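Local coordinates for protein 3-oxosteroid 1-dehydrogenase (Sterolibacterium denitrificans, PDB 7P18) that probably catalyses the FAD-dependent 1,2-dehydrogenation of 3-oxosteroids, introducing a double bond into the steroid A ring and passing the electrons to an acceptor, at residues G18-A23 and G215-L220; S32-E37 and K224-L229. One frame throughout, in Å; residues are numbered along the deposited sequence.

Interaction 1 of 2, residues G18-A23 and G215-L220; sequences GAMLAA and GLRHAL
Met20 reaches from helix 17-28 into the face of helix 208-222 formed by Leu216 and Leu220, joining two helices that pack near parallel in the Rossmann-type FAD-binding fold. Ala19, in the first turn of helix 17-28, belongs to what looks like the GxGxxA pattern of that fold. Over these short segments the axes come within 9.3 Å and their directions differ by 29°. No hydrogen bond crosses between them, and each backbone keeps its own helical bonds.

The apolar contacts centre on Met20, whose CG stands anti to the carbonyl carbon (chi1 -68°). Its CB meets Leu216 CB at 3.9 Å, while CG touches Leu220 CD1 at 3.8 Å, the two side chains crossing at about a right angle. A bend at chi3 (-79°) turns CE back to Leu216 CB, 4.1 Å away. An unbranched, flexible thioether suits this place because it can fit between two leucines one turn apart. An alanine here would remove CG, SD and CE, and would probably open a gap beside Leu216 CB and leave Leu220 CD1 less firmly packed. On another side of helix 17-28, Leu21 CD2 meets Leu216 CD2 at 4.1 Å; Met547 of helix 543-559 touches both leucines, and Met97 and Tyr100 of helix 84-104 also pack on Leu21.

The sulphur makes a looser contact: Met20 SD lies 4.1 Å from Arg217 N, with no hydrogen bond between them. The Arg217 side chain makes a cation-pi contact with Tyr42.

The small Ala23 leaves room for a leucine branch close to the helix backbone: Leu220 CD2 lies 3.8 Å from Ala23 CB and 3.6 Å from Met20 O.

Interaction 2 of 2, residues S32-E37 and K224-L229; sequences SVLVVE and KVPLWL. With FAD (flavin-adenine dinucleotide), chain C.
Val35 and Leu227 face each other in a parallel pairing that also matches Val36 with Trp228, the touching parts running 18° apart. Three backbone bonds join them: Val35 N to Pro226 O, Trp228 N to Val35 O (2.8 Å) and Glu37 N to Trp228 O. Pro226, which has no N-H to offer, sits at the start of the pairing and gives its carbonyl.

Leu34 lays CD1 over one face of the Trp228 indole, 3.6 Å from the five-membered ring centroid, a CH-pi contact; Leu34 CD2 lies 4.0 Å from Trp228 CZ3. Arg253 makes a cation-pi contact with the same indole. On the other face of the sheet Val35 CG1 meets Leu227 CG at 4.0 Å, branched aliphatic side chains suiting a largely buried face that continues with Val33 CG1 against Val225 CG1.

Glu37 sets CG 3.8 Å from Leu229 CD2, then bends at chi2 (57°) to place CD by the ribose. OE1 accepts from FAD O3B and OE2 from O2B, each at 2.7 Å, with Ser15 OG also bonded to OE1 and Ser39 OG to OE2. An acidic residue just beyond the C-terminal end of the second strand of a Rossmann-type sheet, gripping the adenosine ribose, is the classic dinucleotide-binding signature.

Interactions 1 and 2 lie with centres 10 Å apart and share their chain connections: helix 17-28 leads into strand 33-36, and helix 208-222 into strand 227-228. The helix pair packs against one face of the parallel sheet whose outer two strands make interaction 2, at its 227-228 edge. Ala23 CB touches Val35 CG2 at 3.6 Å, and Arg217 NE lies 3.8 Å from Leu227 CD1. Where the second helix ends, a probable hydrogen bond of 2.9 Å runs from Val225 N to Leu220 O. Interaction 2 reaches the cofactor directly through Glu37, whereas in interaction 1 the side chain of Met20 stays about 8 Å from FAD and about 6 Å from that of Ser46, another FAD-binding residue.

Interaction 1 of 2, residues G18-A23 and G215-L220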
loop_
_atom_site.group_PDB
_atom_site.type_symbol
_atom_site.label_atom_id
_atom_site.label_comp_id
_atom_site.label_asym_id
_atom_site.label_seq_id
_atom_site.Cartn_x
_atom_site.Cartn_y
_atom_site.Cartn_z
ATOM N N GLY A 18 1.519 7.318 9.322
ATOM C CA GLY A 18 1.143 6.983 10.720
ATOM C C GLY A 18 1.982 7.792 11.701
ATOM O O GLY A 18 1.435 8.439 12.629
ATOM N N ALA A 19 3.294 7.815 11.482
ATOM C CA ALA A 19 4.258 8.527 12.353
ATOM C C ALA A 19 3.972 10.025 12.350
ATOM O O ALA A 19 3.931 10.601 13.448
ATOM C CB ALA A 19 5.681 8.212 11.919
ATOM N N MET A 20 3.790 10.644 11.185
ATOM C CA MET A 20 3.612 12.102 11.101
ATOM C C MET A 20 2.245 12.500 11.689
ATOM O O MET A 20 2.163 13.562 12.378
ATOM C CB MET A 20 3.797 12.572 9.654
ATOM C CG MET A 20 5.276 12.424 9.154
ATOM S SD MET A 20 5.602 13.439 7.645
ATOM C CE MET A 20 4.861 12.406 6.391
ATOM N N LEU A 21 1.199 11.688 11.450
ATOM C CA LEU A 21 -0.154 11.910 12.042
ATOM C C LEU A 21 -0.040 11.869 13.569
ATOM O O LEU A 21 -0.540 12.809 14.227
ATOM C CB LEU A 21 -1.140 10.858 11.520
ATOM C CG LEU A 21 -2.636 11.070 11.832
ATOM C CD1 LEU A 21 -2.957 10.696 13.265
ATOM C CD2 LEU A 21 -3.070 12.485 11.563
ATOM N N ALA A 22 0.604 10.844 14.123
ATOM C CA ALA A 22 0.776 10.692 15.580
ATOM C C ALA A 22 1.492 11.939 16.113
ATOM O O ALA A 22 1.084 12.462 17.176
ATOM C CB ALA A 22 1.486 9.411 15.924
ATOM N N ALA A 23 2.514 12.410 15.401
ATOM C CA ALA A 23 3.316 13.593 15.790
ATOM C C ALA A 23 2.420 14.840 15.848
ATOM O O ALA A 23 2.486 15.592 16.868
ATOM C CB ALA A 23 4.477 13.770 14.826
ATOM N N GLY A 215 0.906 16.751 2.711
ATOM C CA GLY A 215 -0.066 17.377 3.647
ATOM C C GLY A 215 0.324 17.166 5.096
ATOM O O GLY A 215 0.224 18.110 5.876
ATOM N N LEU A 216 0.786 15.963 5.472
ATOM C CA LEU A 216 1.170 15.687 6.881
ATOM C C LEU A 216 2.474 16.435 7.186
ATOM O O LEU A 216 2.624 16.976 8.313
ATOM C CB LEU A 216 1.284 14.181 7.110
ATOM C CG LEU A 216 -0.053 13.426 7.074
ATOM C CD1 LEU A 216 0.183 11.917 7.016
ATOM C CD2 LEU A 216 -0.886 13.779 8.305
ATOM N N ARG A 217 3.380 16.526 6.212
ATOM C CA ARG A 217 4.635 17.290 6.440
ATOM C C ARG A 217 4.270 18.749 6.725
ATOM O O ARG A 217 4.825 19.326 7.647
ATOM C CB ARG A 217 5.606 17.174 5.268
ATOM C CG ARG A 217 6.908 17.918 5.528
ATOM C CD ARG A 217 7.749 17.197 6.535
ATOM N NE ARG A 217 8.951 17.891 6.979
ATOM C CZ ARG A 217 9.008 18.804 7.950
ATOM N NH1 ARG A 217 7.917 19.213 8.575
ATOM N NH2 ARG A 217 10.171 19.346 8.262
ATOM N N HIS A 218 3.357 19.301 5.952
ATOM C CA HIS A 218 2.878 20.698 6.084
ATOM C C HIS A 218 2.279 20.919 7.478
ATOM O O HIS A 218 2.617 21.907 8.111
ATOM C CB HIS A 218 1.891 21.022 4.975
ATOM C CG HIS A 218 1.383 22.421 5.066
ATOM N ND1 HIS A 218 2.160 23.522 4.700
ATOM C CD2 HIS A 218 0.200 22.914 5.496
ATOM C CE1 HIS A 218 1.464 24.632 4.905
ATOM N NE2 HIS A 218 0.268 24.280 5.406
ATOM N N ALA A 219 1.461 19.988 7.970
ATOM C CA ALA A 219 0.895 20.021 9.333
ATOM C C ALA A 219 2.004 20.106 10.385
ATOM O O ALA A 219 1.865 20.884 11.343
ATOM C CB ALA A 219 0.014 18.806 9.583
ATOM N N LEU A 220 3.090 19.358 10.223
ATOM C CA LEU A 220 4.220 19.386 11.175
ATOM C C LEU A 220 4.920 20.758 11.059
ATOM O O LEU A 220 5.332 21.320 12.102
ATOM C CB LEU A 220 5.160 18.221 10.900
ATOM C CG LEU A 220 4.577 16.824 11.139
ATOM C CD1 LEU A 220 5.666 15.766 10.986
ATOM C CD2 LEU A 220 3.906 16.728 12.514
#

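Interaction 2 of 2, residues S32-E37 and K224-L229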
loop_
_atom_site.group_PDB
_atom_site.type_symbol
_atom_site.label_atom_id
_atom_site.label_comp_id
_atom_site.label_asym_id
_atom_site.label_seq_id
_atom_site.Cartn_x
_atom_site.Cartn_y
_atom_site.Cartn_z
ATOM N N SER A 32 5.423 17.979 23.579
ATOM C CA SER A 32 6.632 18.267 22.772
ATOM C C SER A 32 6.997 16.991 21.997
ATOM O O SER A 32 7.068 15.900 22.607
ATOM C CB SER A 32 7.786 18.799 23.627
ATOM O OG SER A 32 8.351 17.801 24.462
ATOM N N VAL A 33 7.200 17.142 20.692
ATOM C CA VAL A 33 7.426 16.003 19.760
ATOM C C VAL A 33 8.730 16.205 18.982
ATOM O O VAL A 33 8.971 17.332 18.515
ATOM C CB VAL A 33 6.222 15.816 18.824
ATOM C CG1 VAL A 33 6.388 14.600 17.937
ATOM C CG2 VAL A 33 4.930 15.684 19.623
ATOM N N LEU A 34 9.485 15.120 18.809
ATOM C CA LEU A 34 10.530 15.004 17.758
ATOM C C LEU A 34 10.209 13.813 16.850
ATOM O O LEU A 34 9.891 12.724 17.380
ATOM C CB LEU A 34 11.880 14.798 18.436
ATOM C CG LEU A 34 13.043 14.460 17.502
ATOM C CD1 LEU A 34 13.370 15.610 16.594
ATOM C CD2 LEU A 34 14.273 14.010 18.285
ATOM N N VAL A 35 10.343 14.007 15.538
ATOM C CA VAL A 35 10.309 12.895 14.539
ATOM C C VAL A 35 11.734 12.633 14.033
ATOM O O VAL A 35 12.389 13.609 13.644
ATOM C CB VAL A 35 9.355 13.212 13.388
ATOM C CG1 VAL A 35 9.253 12.024 12.420
ATOM C CG2 VAL A 35 7.982 13.606 13.928
ATOM N N VAL A 36 12.186 11.385 14.052
ATOM C CA VAL A 36 13.492 10.976 13.444
ATOM C C VAL A 36 13.232 10.053 12.238
ATOM O O VAL A 36 12.451 9.072 12.395
ATOM C CB VAL A 36 14.442 10.336 14.472
ATOM C CG1 VAL A 36 14.799 11.320 15.589
ATOM C CG2 VAL A 36 13.943 9.032 15.041
ATOM N N GLU A 37 13.891 10.345 11.106
ATOM C CA GLU A 37 13.783 9.611 9.815
ATOM C C GLU A 37 15.184 9.112 9.398
ATOM O O GLU A 37 16.126 9.942 9.395
ATOM C CB GLU A 37 13.149 10.518 8.753
ATOM C CG GLU A 37 13.269 9.980 7.318
ATOM C CD GLU A 37 12.690 8.614 7.075
ATOM O OE1 GLU A 37 11.577 8.348 7.632
ATOM O OE2 GLU A 37 13.331 7.817 6.326
ATOM N N LYS A 224 5.579 23.525 13.854
ATOM C CA LYS A 224 7.033 23.621 14.125
ATOM C C LYS A 224 7.516 22.373 14.848
ATOM O O LYS A 224 8.365 22.484 15.736
ATOM C CB LYS A 224 7.338 24.864 14.966
ATOM C CG LYS A 224 6.871 26.178 14.353
ATOM C CD LYS A 224 7.161 27.366 15.257
ATOM C CE LYS A 224 6.471 28.639 14.810
ATOM N NZ LYS A 224 7.214 29.305 13.713
ATOM N N VAL A 225 7.017 21.203 14.462
ATOM C CA VAL A 225 7.482 19.930 15.047
ATOM C C VAL A 225 8.739 19.553 14.290
ATOM O O VAL A 225 8.680 19.441 13.060
ATOM C CB VAL A 225 6.410 18.832 14.928
ATOM C CG1 VAL A 225 6.968 17.472 15.281
ATOM C CG2 VAL A 225 5.187 19.165 15.764
ATOM N N PRO A 226 9.892 19.382 14.978
ATOM C CA PRO A 226 11.131 19.044 14.283
ATOM C C PRO A 226 11.060 17.638 13.686
ATOM O O PRO A 226 10.516 16.729 14.317
ATOM C CB PRO A 226 12.215 19.165 15.360
ATOM C CG PRO A 226 11.456 18.995 16.680
ATOM C CD PRO A 226 10.097 19.591 16.414
ATOM N N LEU A 227 11.638 17.498 12.499
ATOM C CA LEU A 227 11.816 16.211 11.809
ATOM C C LEU A 227 13.287 16.084 11.393
ATOM O O LEU A 227 13.695 16.816 10.513
ATOM C CB LEU A 227 10.894 16.196 10.598
ATOM C CG LEU A 227 10.661 14.812 9.982
ATOM C CD1 LEU A 227 9.396 14.787 9.150
ATOM C CD2 LEU A 227 11.835 14.365 9.130
ATOM N N TRP A 228 14.029 15.188 12.012
ATOM C CA TRP A 228 15.468 14.997 11.699
ATOM C C TRP A 228 15.622 13.923 10.624
ATOM O O TRP A 228 15.374 12.746 10.922
ATOM C CB TRP A 228 16.277 14.652 12.948
ATOM C CG TRP A 228 16.326 15.746 13.969
ATOM C CD1 TRP A 228 15.813 17.009 13.866
ATOM C CD2 TRP A 228 16.930 15.662 15.269
ATOM N NE1 TRP A 228 16.010 17.693 15.039
ATOM C CE2 TRP A 228 16.695 16.898 15.913
ATOM C CE3 TRP A 228 17.586 14.649 15.974
ATOM C CZ2 TRP A 228 17.156 17.158 17.201
ATOM C CZ3 TRP A 228 18.023 14.898 17.252
ATOM C CH2 TRP A 228 17.799 16.134 17.858
ATOM N N LEU A 229 16.063 14.327 9.434
ATOM C CA LEU A 229 16.388 13.396 8.317
ATOM C C LEU A 229 17.779 12.801 8.557
ATOM O O LEU A 229 18.520 13.344 9.381
ATOM C CB LEU A 229 16.309 14.143 6.986
ATOM C CG LEU A 229 14.927 14.691 6.629
ATOM C CD1 LEU A 229 14.984 15.655 5.468
ATOM C CD2 LEU A 229 13.974 13.554 6.273
HETATM P PA FAD C . 6.416 3.721 5.794
HETATM O O1A FAD C . 5.374 4.539 5.121
HETATM O O2A FAD C . 7.308 2.994 4.824
HETATM O O5B FAD C . 7.259 4.697 6.714
HETATM C C5B FAD C . 8.338 4.146 7.513
HETATM C C4B FAD C . 9.438 5.162 7.575
HETATM O O4B FAD C . 10.363 4.787 8.631
HETATM C C3B FAD C . 10.284 5.311 6.293
HETATM O O3B FAD C . 10.395 6.677 5.906
HETATM C C2B FAD C . 11.631 4.696 6.682
HETATM O O2B FAD C . 12.711 5.185 5.899
HETATM C C1B FAD C . 11.679 4.978 8.183
HETATM N N9A FAD C . 12.591 4.120 8.941
HETATM C C8A FAD C . 12.920 2.812 8.726
HETATM N N7A FAD C . 13.865 2.379 9.556
HETATM C C5A FAD C . 14.126 3.464 10.383
HETATM C C6A FAD C . 15.012 3.649 11.467
HETATM N N6A FAD C . 15.888 2.731 11.890
HETATM N N1A FAD C . 15.014 4.860 12.063
HETATM C C2A FAD C . 14.172 5.795 11.613
HETATM N N3A FAD C . 13.350 5.763 10.559
HETATM C C4A FAD C . 13.357 4.539 10.002
HETATM N N1 FAD C . -1.768 1.000 1.614
HETATM C C2 FAD C . -2.984 1.548 1.842
HETATM O O2 FAD C . -3.600 1.317 2.898
HETATM N N3 FAD C . -3.556 2.377 0.963
HETATM C C4 FAD C . -3.095 2.511 -0.331
HETATM O O4 FAD C . -3.604 3.369 -1.046
HETATM C C4X FAD C . -1.835 1.932 -0.640
HETATM N N5 FAD C . -1.337 2.069 -1.858
HETATM C C5X FAD C . -0.082 1.559 -2.093
HETATM C C6 FAD C . 0.517 1.775 -3.356
HETATM C C7 FAD C . 1.832 1.406 -3.609
HETATM C C7M FAD C . 2.464 1.674 -4.960
HETATM C C8 FAD C . 2.597 0.856 -2.566
HETATM C C8M FAD C . 4.046 0.467 -2.804
HETATM C C9 FAD C . 1.999 0.563 -1.356
HETATM C C9A FAD C . 0.677 0.952 -1.068
HETATM N N10 FAD C . 0.050 0.687 0.160
HETATM C C10 FAD C . -1.216 1.194 0.428
HETATM C "C1'" FAD C . 0.805 0.111 1.278
HETATM C "C2'" FAD C . 1.323 1.242 2.192
HETATM O "O2'" FAD C . 2.066 2.229 1.477
HETATM C "C3'" FAD C . 2.172 0.722 3.364
HETATM O "O3'" FAD C . 1.642 -0.490 3.906
HETATM C "C4'" FAD C . 2.327 1.787 4.430
HETATM O "O4'" FAD C . 2.831 2.959 3.805
HETATM C "C5'" FAD C . 3.224 1.385 5.581
HETATM O "O5'" FAD C . 3.334 2.546 6.426
HETATM P P FAD C . 4.402 2.579 7.602
HETATM O O1P FAD C . 4.207 3.916 8.178
HETATM O O2P FAD C . 4.392 1.365 8.417
HETATM O O3P FAD C . 5.829 2.600 6.800
#